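Local atomic coordinates of carboxylesterase (Uncultured bacterium, PDB entry 5GMX), a protein that hydrolyses carboxylic esters as a family VIII carboxylesterase with a beta-lactamase-like fold, and also acts on oxyimino cephalosporins. Residues A34-A39 and I44-W49; L84-L89 and I293-G298; D98-F103 and G166-E171; R179-S182 and A188-V191. All coordinates share one frame; numbering follows the deposited sequence.

Contact 1: residues A34-A39 and I44-W49; sequences ASFGLA and IVVDLW
F36 and V46 meet on one face of an antiparallel beta hairpin, where V46 CG1 lies at the edge of the phenyl ring and in its plane, 3.9 Å from F36 CE1. The torsions explain this: F36 CG is anti to its own backbone N (chi1 175°), beside the carbonyl carbon, which brings the ring edge to V46 CG1, itself anti to N (chi1 -177°). V46 CG2, anti to the carbonyl carbon, packs 3.8 Å from L38 CD2, so the two methyls of V46 touch F36 and L38 separately. L38 CB and V46 CB stand 3.7 Å apart. On the reverse face, A39 CB meets I44 CD1.

Backbone evidence fixes the register. F36 and L48 exchange two hydrogen bonds, and L38 N donates to V46 O. L38 O then accepts twice, from V46 N on a lone pair at 3.1 Å and from V45 N, nearly along the C=O axis, at 2.9 Å. Two residues facing one define a classic beta bulge, which shifts the register by one before A39 pairs with I44.

These strands belong to the central antiparallel sheet: strand 33-40 pairs on its other edge with strand 357-363, V18 and F22 of helix 16-27 pack on F36, while L38 meets L357 and M359 of strand 357-363, and on the other face D47 forms a salt bridge with R273 of helix 272-283.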
loop_
_atom_site.group_PDB
_atom_site.type_symbol
_atom_site.label_atom_id
_atom_site.label_comp_id
_atom_site.label_asym_id
_atom_site.label_seq_id
_atom_site.Cartn_x
_atom_site.Cartn_y
_atom_site.Cartn_z
ATOM N N ALA A 34 6.530 16.993 0.254
ATOM C CA ALA A 34 5.513 16.127 0.832
ATOM C C ALA A 34 4.107 16.494 0.400
ATOM O O ALA A 34 3.812 17.643 0.051
ATOM C CB ALA A 34 5.612 16.140 2.354
ATOM N N SER A 35 3.235 15.498 0.456
ATOM C CA SER A 35 1.826 15.674 0.172
ATOM C C SER A 35 1.004 14.924 1.215
ATOM O O SER A 35 1.413 13.863 1.719
ATOM C CB SER A 35 1.488 15.172 -1.223
ATOM O OG SER A 35 1.697 13.773 -1.310
ATOM N N PHE A 36 -0.156 15.488 1.528
ATOM C CA PHE A 36 -1.028 14.971 2.565
ATOM C C PHE A 36 -2.498 15.115 2.169
ATOM O O PHE A 36 -2.920 16.150 1.642
ATOM C CB PHE A 36 -0.767 15.695 3.892
ATOM C CG PHE A 36 -1.707 15.290 4.992
ATOM C CD1 PHE A 36 -2.858 16.024 5.244
ATOM C CD2 PHE A 36 -1.464 14.155 5.743
ATOM C CE1 PHE A 36 -3.742 15.635 6.235
ATOM C CE2 PHE A 36 -2.340 13.766 6.746
ATOM C CZ PHE A 36 -3.472 14.508 6.997
ATOM N N GLY A 37 -3.286 14.091 2.456
ATOM C CA GLY A 37 -4.717 14.153 2.231
ATOM C C GLY A 37 -5.491 13.643 3.434
ATOM O O GLY A 37 -5.017 12.784 4.191
ATOM N N LEU A 38 -6.684 14.197 3.621
ATOM C CA LEU A 38 -7.582 13.759 4.669
ATOM C C LEU A 38 -9.020 13.816 4.167
ATOM O O LEU A 38 -9.493 14.854 3.686
ATOM C CB LEU A 38 -7.411 14.609 5.933
ATOM C CG LEU A 38 -8.313 14.279 7.137
ATOM C CD1 LEU A 38 -7.911 12.980 7.795
ATOM C CD2 LEU A 38 -8.307 15.401 8.174
ATOM N N ALA A 39 -9.701 12.680 4.249
ATOM C CA ALA A 39 -11.099 12.575 3.869
ATOM C C ALA A 39 -11.956 12.312 5.097
ATOM O O ALA A 39 -11.596 11.515 5.964
ATOM C CB ALA A 39 -11.302 11.480 2.828
ATOM N N ILE A 44 -13.022 14.740 0.501
ATOM C CA ILE A 44 -11.710 15.309 0.815
ATOM C C ILE A 44 -11.859 16.691 1.468
ATOM O O ILE A 44 -12.464 17.591 0.887
ATOM C CB ILE A 44 -10.829 15.430 -0.445
ATOM C CG1 ILE A 44 -10.449 14.037 -0.967
ATOM C CG2 ILE A 44 -9.581 16.262 -0.155
ATOM C CD1 ILE A 44 -9.456 13.278 -0.062
ATOM N N VAL A 45 -11.307 16.859 2.667
ATOM C CA VAL A 45 -11.440 18.122 3.387
ATOM C C VAL A 45 -10.082 18.746 3.688
ATOM O O VAL A 45 -9.993 19.919 4.052
ATOM C CB VAL A 45 -12.228 17.941 4.703
ATOM C CG1 VAL A 45 -13.655 17.482 4.413
ATOM C CG2 VAL A 45 -11.522 16.958 5.628
ATOM N N VAL A 46 -9.024 17.954 3.550
ATOM C CA VAL A 46 -7.662 18.481 3.590
ATOM C C VAL A 46 -6.878 17.943 2.394
ATOM O O VAL A 46 -6.895 16.745 2.113
ATOM C CB VAL A 46 -6.919 18.123 4.891
ATOM C CG1 VAL A 46 -5.541 18.768 4.901
ATOM C CG2 VAL A 46 -7.717 18.558 6.108
ATOM N N ASP A 47 -6.204 18.841 1.687
ATOM C CA ASP A 47 -5.447 18.502 0.495
ATOM C C ASP A 47 -4.272 19.474 0.404
ATOM O O ASP A 47 -4.412 20.578 -0.114
ATOM C CB ASP A 47 -6.350 18.578 -0.744
ATOM C CG ASP A 47 -5.615 18.268 -2.046
ATOM O OD1 ASP A 47 -4.441 17.839 -1.999
ATOM O OD2 ASP A 47 -6.230 18.434 -3.126
ATOM N N LEU A 48 -3.124 19.054 0.923
ATOM C CA LEU A 48 -1.980 19.933 1.103
ATOM C C LEU A 48 -0.705 19.374 0.482
ATOM O O LEU A 48 -0.531 18.160 0.374
ATOM C CB LEU A 48 -1.737 20.185 2.594
ATOM C CG LEU A 48 -2.865 20.822 3.407
ATOM C CD1 LEU A 48 -2.509 20.783 4.878
ATOM C CD2 LEU A 48 -3.170 22.255 2.946
ATOM N N TRP A 49 0.187 20.266 0.078
ATOM C CA TRP A 49 1.528 19.850 -0.319
ATOM C C TRP A 49 2.498 20.990 -0.065
ATOM O O TRP A 49 2.086 22.095 0.304
ATOM C CB TRP A 49 1.570 19.396 -1.786
ATOM C CG TRP A 49 1.211 20.460 -2.776
ATOM C CD1 TRP A 49 2.072 21.286 -3.460
ATOM C CD2 TRP A 49 -0.109 20.833 -3.183
ATOM N NE1 TRP A 49 1.360 22.141 -4.274
ATOM C CE2 TRP A 49 0.021 21.886 -4.120
ATOM C CE3 TRP A 49 -1.389 20.370 -2.855
ATOM C CZ2 TRP A 49 -1.087 22.492 -4.724
ATOM C CZ3 TRP A 49 -2.494 20.974 -3.460
ATOM C CH2 TRP A 49 -2.333 22.025 -4.380
#

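Contact 2: residues L84-L89 and I293-G298; sequences LADEGL and IISAKG
D86, in the last turn of helix 72-86, reaches the N-terminus of helix 296-302, where S295 is the N-cap residue. The D86 carboxylate holds S295 by two bonds. S295 OG donates to D86 OD1 at 2.6 Å, on the syn side and 22° out of the carboxylate plane, while S295 N gives D86 OD2 a nearly straight bond of 3.0 Å (172° at the hydrogen) from well above that plane. The same hydroxyl accepts from G298 N, so the aspartate orients the group that caps the helix. Both the two bonds and the nearby helix start would probably stabilise the negative charge.

Packing is close beside these bonds. I294 CG1 lies 3.4 Å from D86 OD2 and the two side chains cross obliquely. G298 brings its CA to 3.4 Å from D86 OD1; a CB here would clash with that oxygen, so the lack of a side chain lets the carboxylate approach.

The outer side is looser and hydrated. K297, exposed and bent at chi2 and chi4, lays its CD near the carboxylate but leaves its NZ 4.1 Å from D86 OD1, beyond a salt bridge. A water accepts weakly from that amine and donates to A85 O. Beyond D86, G88 closes the helix in a Schellman motif with positive phi. A second water donates to D86 OD2 at 2.9 Å and, weakly, to I293 O.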
loop_
_atom_site.group_PDB
_atom_site.type_symbol
_atom_site.label_atom_id
_atom_site.label_comp_id
_atom_site.label_asym_id
_atom_site.label_seq_id
_atom_site.Cartn_x
_atom_site.Cartn_y
_atom_site.Cartn_z
ATOM N N LEU A 84 -12.992 -7.491 -5.603
ATOM C CA LEU A 84 -13.344 -8.672 -6.377
ATOM C C LEU A 84 -14.033 -9.685 -5.478
ATOM O O LEU A 84 -14.900 -10.425 -5.942
ATOM C CB LEU A 84 -12.109 -9.297 -7.040
ATOM C CG LEU A 84 -11.491 -8.468 -8.174
ATOM C CD1 LEU A 84 -10.185 -9.094 -8.631
ATOM C CD2 LEU A 84 -12.462 -8.327 -9.341
ATOM N N ALA A 85 -13.679 -9.700 -4.189
ATOM C CA ALA A 85 -14.332 -10.651 -3.307
ATOM C C ALA A 85 -15.766 -10.186 -3.099
ATOM O O ALA A 85 -16.692 -10.999 -3.022
ATOM C CB ALA A 85 -13.595 -10.774 -1.987
ATOM N N ASP A 86 -15.946 -8.863 -3.080
ATOM C CA ASP A 86 -17.252 -8.279 -2.799
ATOM C C ASP A 86 -18.198 -8.538 -3.963
ATOM O O ASP A 86 -19.402 -8.649 -3.767
ATOM C CB ASP A 86 -17.128 -6.771 -2.537
ATOM C CG ASP A 86 -18.422 -6.154 -2.006
ATOM O OD1 ASP A 86 -18.961 -6.671 -1.000
ATOM O OD2 ASP A 86 -18.901 -5.159 -2.604
ATOM N N GLU A 87 -17.646 -8.655 -5.168
ATOM C CA GLU A 87 -18.438 -8.976 -6.358
ATOM C C GLU A 87 -18.736 -10.474 -6.479
ATOM O O GLU A 87 -19.464 -10.890 -7.372
ATOM C CB GLU A 87 -17.716 -8.529 -7.632
ATOM C CG GLU A 87 -17.467 -7.039 -7.751
ATOM C CD GLU A 87 -16.574 -6.706 -8.943
ATOM O OE1 GLU A 87 -16.242 -7.633 -9.718
ATOM O OE2 GLU A 87 -16.193 -5.526 -9.102
ATOM N N GLY A 88 -18.152 -11.284 -5.601
ATOM C CA GLY A 88 -18.414 -12.714 -5.596
ATOM C C GLY A 88 -17.469 -13.545 -6.454
ATOM O O GLY A 88 -17.705 -14.733 -6.669
ATOM N N LEU A 89 -16.389 -12.937 -6.934
ATOM C CA LEU A 89 -15.435 -13.657 -7.774
ATOM C C LEU A 89 -14.377 -14.384 -6.935
ATOM O O LEU A 89 -13.773 -15.348 -7.392
ATOM C CB LEU A 89 -14.760 -12.703 -8.759
ATOM C CG LEU A 89 -15.688 -12.137 -9.830
ATOM C CD1 LEU A 89 -14.977 -11.075 -10.638
ATOM C CD2 LEU A 89 -16.175 -13.255 -10.729
ATOM N N ILE A 293 -17.469 2.013 -4.620
ATOM C CA ILE A 293 -16.574 1.024 -5.214
ATOM C C ILE A 293 -16.729 -0.335 -4.529
ATOM O O ILE A 293 -16.331 -1.359 -5.081
ATOM C CB ILE A 293 -15.089 1.457 -5.140
ATOM C CG1 ILE A 293 -14.680 1.782 -3.702
ATOM C CG2 ILE A 293 -14.813 2.649 -6.055
ATOM C CD1 ILE A 293 -13.186 1.994 -3.530
ATOM N N ILE A 294 -17.325 -0.340 -3.344
ATOM C CA ILE A 294 -17.501 -1.580 -2.600
ATOM C C ILE A 294 -18.588 -1.454 -1.528
ATOM O O ILE A 294 -18.868 -0.359 -1.051
ATOM C CB ILE A 294 -16.168 -2.004 -1.944
ATOM C CG1 ILE A 294 -16.205 -3.468 -1.535
ATOM C CG2 ILE A 294 -15.830 -1.107 -0.752
ATOM C CD1 ILE A 294 -14.899 -3.938 -1.044
ATOM N N SER A 295 -19.212 -2.575 -1.174
ATOM C CA SER A 295 -20.172 -2.605 -0.073
ATOM C C SER A 295 -19.458 -2.632 1.290
ATOM O O SER A 295 -18.294 -3.023 1.387
ATOM C CB SER A 295 -21.104 -3.819 -0.198
ATOM O OG SER A 295 -20.463 -4.999 0.262
ATOM N N ALA A 296 -20.159 -2.204 2.337
ATOM C CA ALA A 296 -19.617 -2.222 3.701
ATOM C C ALA A 296 -19.292 -3.647 4.189
ATOM O O ALA A 296 -18.339 -3.853 4.947
ATOM C CB ALA A 296 -20.587 -1.552 4.654
ATOM N N LYS A 297 -20.104 -4.617 3.771
ATOM C CA LYS A 297 -19.835 -6.028 4.045
ATOM C C LYS A 297 -18.477 -6.419 3.481
ATOM O O LYS A 297 -17.704 -7.113 4.141
ATOM C CB LYS A 297 -20.937 -6.915 3.444
ATOM C CG LYS A 297 -20.477 -8.313 2.982
ATOM C CD LYS A 297 -20.456 -8.404 1.461
ATOM C CE LYS A 297 -20.306 -9.831 0.957
ATOM N NZ LYS A 297 -18.889 -10.323 0.866
ATOM N N GLY A 298 -18.178 -5.942 2.275
ATOM C CA GLY A 298 -16.916 -6.251 1.622
ATOM C C GLY A 298 -15.715 -5.753 2.403
ATOM O O GLY A 298 -14.689 -6.450 2.529
HETATM O O HOH W 1 -19.493 -11.620 -2.095
HETATM O O HOH W 2 -18.105 -4.348 -5.258
#

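Contact 3: residues D98-F103 and G166-E171; sequences DYWPEF and GHIAGE
W100 and E171 both hold CG anti to the backbone N, which extends the indole and the glutamate stem toward each other; a bend at chi2 of E171 (61°) then turns its carboxylate from the path of the stem. The outcome is a CH-pi contact: E171 CG sits 3.6 Å from the centroid of the W100 six-membered ring, only 3° off the normal, hence squarely over the face. E171 CB lies over the same face, nearer the rim, 3.8 Å from W100 CZ3. The carboxylate plane is tilted 71° against the indole, so the two flat groups do not stack. I168 adds its carbonyl O, 3.8 Å from W100 CZ3, with its CB 4.3 Å from the same carbon.

On the opposite indole face lies F103 CD1, offset toward the rim, so the ring is sandwiched between the 3-10 segment that follows it and helix 165-175. The buried E171 carboxylate is met by R174, R175 and the W138 indole N-H, which probably keep it ionised and fix its rotation.

Plain packing thus joins the turn after helix 96-99 to helix 165-175, with A146, L145 and C142 of helix 138-146 alongside and L116 of helix 113-117 touching both F103 and I168.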
loop_
_atom_site.group_PDB
_atom_site.type_symbol
_atom_site.label_atom_id
_atom_site.label_comp_id
_atom_site.label_asym_id
_atom_site.label_seq_id
_atom_site.Cartn_x
_atom_site.Cartn_y
_atom_site.Cartn_z
ATOM N N ASP A 98 -7.844 -23.180 -6.376
ATOM C CA ASP A 98 -9.136 -23.158 -7.066
ATOM C C ASP A 98 -9.125 -22.158 -8.223
ATOM O O ASP A 98 -9.749 -22.384 -9.256
ATOM C CB ASP A 98 -10.267 -22.807 -6.093
ATOM C CG ASP A 98 -10.637 -23.965 -5.182
ATOM O OD1 ASP A 98 -9.954 -25.014 -5.245
ATOM O OD2 ASP A 98 -11.606 -23.823 -4.395
ATOM N N TYR A 99 -8.405 -21.056 -8.041
ATOM C CA TYR A 99 -8.332 -19.999 -9.047
ATOM C C TYR A 99 -7.021 -20.024 -9.829
ATOM O O TYR A 99 -6.937 -19.507 -10.944
ATOM C CB TYR A 99 -8.491 -18.632 -8.395
ATOM C CG TYR A 99 -9.645 -18.529 -7.435
ATOM C CD1 TYR A 99 -10.955 -18.529 -7.894
ATOM C CD2 TYR A 99 -9.424 -18.367 -6.070
ATOM C CE1 TYR A 99 -12.022 -18.422 -7.015
ATOM C CE2 TYR A 99 -10.486 -18.248 -5.182
ATOM C CZ TYR A 99 -11.781 -18.270 -5.663
ATOM O OH TYR A 99 -12.843 -18.149 -4.796
ATOM N N TRP A 100 -5.998 -20.603 -9.208
ATOM C CA TRP A 100 -4.625 -20.560 -9.702
ATOM C C TRP A 100 -4.038 -21.954 -9.500
ATOM O O TRP A 100 -3.342 -22.205 -8.520
ATOM C CB TRP A 100 -3.827 -19.491 -8.951
ATOM C CG TRP A 100 -2.389 -19.295 -9.360
ATOM C CD1 TRP A 100 -1.725 -19.902 -10.391
ATOM C CD2 TRP A 100 -1.444 -18.414 -8.739
ATOM N NE1 TRP A 100 -0.426 -19.458 -10.441
ATOM C CE2 TRP A 100 -0.229 -18.541 -9.441
ATOM C CE3 TRP A 100 -1.508 -17.531 -7.652
ATOM C CZ2 TRP A 100 0.914 -17.821 -9.091
ATOM C CZ3 TRP A 100 -0.370 -16.815 -7.306
ATOM C CH2 TRP A 100 0.826 -16.966 -8.026
ATOM N N PRO A 101 -4.368 -22.880 -10.410
ATOM C CA PRO A 101 -4.102 -24.322 -10.249
ATOM C C PRO A 101 -2.636 -24.644 -10.030
ATOM O O PRO A 101 -2.312 -25.470 -9.173
ATOM C CB PRO A 101 -4.589 -24.923 -11.574
ATOM C CG PRO A 101 -5.577 -23.923 -12.108
ATOM C CD PRO A 101 -5.051 -22.576 -11.678
ATOM N N GLU A 102 -1.762 -23.979 -10.781
ATOM C CA GLU A 102 -0.322 -24.196 -10.660
ATOM C C GLU A 102 0.194 -23.914 -9.252
ATOM O O GLU A 102 1.246 -24.420 -8.851
ATOM C CB GLU A 102 0.449 -23.321 -11.656
ATOM C CG GLU A 102 0.067 -23.514 -13.114
ATOM C CD GLU A 102 -0.981 -22.512 -13.606
ATOM O OE1 GLU A 102 -1.896 -22.140 -12.834
ATOM O OE2 GLU A 102 -0.880 -22.101 -14.782
ATOM N N PHE A 103 -0.559 -23.123 -8.494
ATOM C CA PHE A 103 -0.144 -22.770 -7.143
ATOM C C PHE A 103 -0.167 -23.984 -6.217
ATOM O O PHE A 103 0.457 -23.973 -5.158
ATOM C CB PHE A 103 -1.042 -21.655 -6.586
ATOM C CG PHE A 103 -0.488 -20.971 -5.363
ATOM C CD1 PHE A 103 0.397 -19.912 -5.485
ATOM C CD2 PHE A 103 -0.862 -21.382 -4.101
ATOM C CE1 PHE A 103 0.891 -19.266 -4.369
ATOM C CE2 PHE A 103 -0.363 -20.747 -2.969
ATOM C CZ PHE A 103 0.509 -19.684 -3.106
ATOM N N GLY A 166 2.464 -8.275 -3.919
ATOM C CA GLY A 166 1.699 -7.701 -5.006
ATOM C C GLY A 166 1.499 -8.667 -6.156
ATOM O O GLY A 166 0.435 -8.692 -6.775
ATOM N N HIS A 167 2.517 -9.483 -6.429
ATOM C CA HIS A 167 2.432 -10.472 -7.495
ATOM C C HIS A 167 1.473 -11.622 -7.181
ATOM O O HIS A 167 0.714 -12.043 -8.052
ATOM C CB HIS A 167 3.814 -11.047 -7.807
ATOM C CG HIS A 167 4.638 -10.171 -8.701
ATOM N ND1 HIS A 167 5.354 -9.093 -8.230
ATOM C CD2 HIS A 167 4.836 -10.200 -10.040
ATOM C CE1 HIS A 167 5.973 -8.503 -9.238
ATOM N NE2 HIS A 167 5.671 -9.152 -10.348
ATOM N N ILE A 168 1.515 -12.153 -5.961
ATOM C CA ILE A 168 0.664 -13.298 -5.645
ATOM C C ILE A 168 -0.797 -12.857 -5.455
ATOM O O ILE A 168 -1.737 -13.489 -5.999
ATOM C CB ILE A 168 1.182 -14.073 -4.406
ATOM C CG1 ILE A 168 1.336 -13.151 -3.197
ATOM C CG2 ILE A 168 2.519 -14.731 -4.722
ATOM C CD1 ILE A 168 2.021 -13.809 -2.003
ATOM N N ALA A 169 -0.986 -11.764 -4.714
ATOM C CA ALA A 169 -2.323 -11.191 -4.557
ATOM C C ALA A 169 -2.900 -10.828 -5.927
ATOM O O ALA A 169 -4.028 -11.216 -6.297
ATOM C CB ALA A 169 -2.270 -9.957 -3.656
ATOM N N GLY A 170 -2.077 -10.122 -6.693
ATOM C CA GLY A 170 -2.449 -9.639 -8.009
ATOM C C GLY A 170 -2.759 -10.757 -8.983
ATOM O O GLY A 170 -3.645 -10.621 -9.820
ATOM N N GLU A 171 -2.026 -11.861 -8.889
ATOM C CA GLU A 171 -2.246 -12.964 -9.808
ATOM C C GLU A 171 -3.561 -13.653 -9.483
ATOM O O GLU A 171 -4.263 -14.116 -10.389
ATOM C CB GLU A 171 -1.088 -13.960 -9.784
ATOM C CG GLU A 171 -1.233 -15.116 -10.778
ATOM C CD GLU A 171 -1.309 -14.680 -12.249
ATOM O OE1 GLU A 171 -1.140 -13.480 -12.558
ATOM O OE2 GLU A 171 -1.547 -15.557 -13.107
#

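Contact 4: residues R179-S182 and A188-V191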
loop_
_atom_site.group_PDB
_atom_site.type_symbol
_atom_site.label_atom_id
_atom_site.label_comp_id
_atom_site.label_asym_id
_atom_site.label_seq_id
_atom_site.Cartn_x
_atom_site.Cartn_y
_atom_site.Cartn_z
ATOM N N ARG A 179 -7.549 -13.100 -16.732
ATOM C CA ARG A 179 -6.279 -12.564 -17.225
ATOM C C ARG A 179 -6.457 -11.588 -18.390
ATOM O O ARG A 179 -5.595 -11.469 -19.246
ATOM C CB ARG A 179 -5.392 -13.736 -17.626
ATOM C CG ARG A 179 -4.914 -14.509 -16.418
ATOM C CD ARG A 179 -4.653 -15.946 -16.803
ATOM N NE ARG A 179 -3.249 -16.308 -16.849
ATOM C CZ ARG A 179 -2.843 -17.555 -17.053
ATOM N NH1 ARG A 179 -3.748 -18.516 -17.223
ATOM N NH2 ARG A 179 -1.549 -17.837 -17.089
ATOM N N THR A 180 -7.574 -10.871 -18.400
ATOM C CA THR A 180 -7.822 -9.883 -19.436
ATOM C C THR A 180 -7.121 -8.561 -19.124
ATOM O O THR A 180 -6.826 -7.784 -20.026
ATOM C CB THR A 180 -9.329 -9.629 -19.590
ATOM O OG1 THR A 180 -9.875 -9.238 -18.323
ATOM C CG2 THR A 180 -10.038 -10.896 -20.073
ATOM N N LYS A 181 -6.853 -8.305 -17.846
ATOM C CA LYS A 181 -6.221 -7.047 -17.424
ATOM C C LYS A 181 -5.073 -7.248 -16.438
ATOM O O LYS A 181 -5.072 -8.208 -15.670
ATOM C CB LYS A 181 -7.267 -6.120 -16.807
ATOM C CG LYS A 181 -8.350 -5.679 -17.770
ATOM C CD LYS A 181 -9.658 -5.437 -17.053
ATOM C CE LYS A 181 -10.765 -5.083 -18.037
ATOM N NZ LYS A 181 -10.349 -3.961 -18.926
ATOM N N SER A 182 -4.109 -6.335 -16.445
ATOM C CA SER A 182 -3.036 -6.372 -15.454
ATOM C C SER A 182 -3.574 -5.929 -14.085
ATOM O O SER A 182 -4.682 -5.388 -14.003
ATOM C CB SER A 182 -1.872 -5.483 -15.881
ATOM O OG SER A 182 -2.234 -4.119 -15.787
ATOM N N ALA A 188 -6.872 0.626 -11.492
ATOM C CA ALA A 188 -7.378 1.815 -12.183
ATOM C C ALA A 188 -8.893 1.767 -12.372
ATOM O O ALA A 188 -9.589 2.719 -12.031
ATOM C CB ALA A 188 -6.701 1.980 -13.540
ATOM N N GLU A 189 -9.399 0.652 -12.893
ATOM C CA GLU A 189 -10.801 0.570 -13.304
ATOM C C GLU A 189 -11.777 0.326 -12.164
ATOM O O GLU A 189 -12.897 0.832 -12.183
ATOM C CB GLU A 189 -10.981 -0.521 -14.374
ATOM C CG GLU A 189 -10.427 -0.111 -15.748
ATOM C CD GLU A 189 -10.462 -1.227 -16.786
ATOM O OE1 GLU A 189 -10.903 -2.348 -16.450
ATOM O OE2 GLU A 189 -10.035 -0.981 -17.939
ATOM N N LYS A 190 -11.364 -0.442 -11.165
ATOM C CA LYS A 190 -12.295 -0.832 -10.119
ATOM C C LYS A 190 -12.145 -0.055 -8.817
ATOM O O LYS A 190 -13.064 -0.030 -8.015
ATOM C CB LYS A 190 -12.174 -2.328 -9.845
ATOM C CG LYS A 190 -12.635 -3.164 -11.023
ATOM C CD LYS A 190 -12.616 -4.637 -10.714
ATOM C CE LYS A 190 -13.385 -5.409 -11.774
ATOM N NZ LYS A 190 -14.834 -5.063 -11.725
ATOM N N VAL A 191 -11.003 0.583 -8.599
ATOM C CA VAL A 191 -10.801 1.293 -7.346
ATOM C C VAL A 191 -10.614 2.800 -7.530
ATOM O O VAL A 191 -11.370 3.591 -6.973
ATOM C CB VAL A 191 -9.581 0.738 -6.578
ATOM C CG1 VAL A 191 -9.326 1.555 -5.327
ATOM C CG2 VAL A 191 -9.789 -0.729 -6.242
#
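K181 and E189 form a salt bridge at the protein surface. K181 NZ donates to E189 OE1 at 3.0 Å, using the syn lone pair, the one on the side of the other oxygen. A second, weak bond runs from the same amine to E189 OE2 at 3.2 Å, so the lysine straddles the carboxylate unevenly. Its aliphatic end follows closely, with K181 CE 3.2 Å from E189 OE1 and K181 CD 3.4 Å from that oxygen. The side chains cross at about a right angle, and the CA atoms of these residues are 9.8 Å apart, which shows that the long side chains, and not the backbones, make the contact.

Conformation accounts for the reach. E189 is extended beyond CG (chi2 174°), which carries its carboxylate out to the K181 amine, whereas K181 bends at chi2 and again at chi4 (-52°), curling its amine to the carboxylate. Both residues start with CG anti to the carbonyl carbon.

The second shell positions the loop that carries K181. S182 follows K181 directly and is the N-cap of helix 183-192, its OG accepting from Q185 N and also bonded to E262 OE1; T180 OG1 bonds T177 O. The bridge therefore joins the loop leading into the helix to a residue about two turns in, within a wider pi-type turn at 188-191.

Helix 183-192 lies against helix 72-86, with K190 packed on L84 and V191 on T79. Helix 165-175 precedes the loop in the chain.

Contacts 2, 3 and 4 are connected, while contact 1 stands apart in the sheet, its centre 27 Å from that of contact 2 and 35 Å from that of contact 3, across the chain's centre. Contact 4 touches contact 2 through the salt bridge between E87 OE2 and K190 NZ (3.0 Å) and through I293 CG2 against V191 O. Contact 3 meets contact 2 where L89 O lies 3.6 Å from Y99 CE1, and contact 4 where E171 OE2 lies 4.2 Å from R179 NE; contacts 3 and 4 are nested in the loop that contact 2 closes. The phenylmethanesulfonic acid pocket includes S71 and K74, and the I168 side chain of contact 3 is about 13 Å from the ligand.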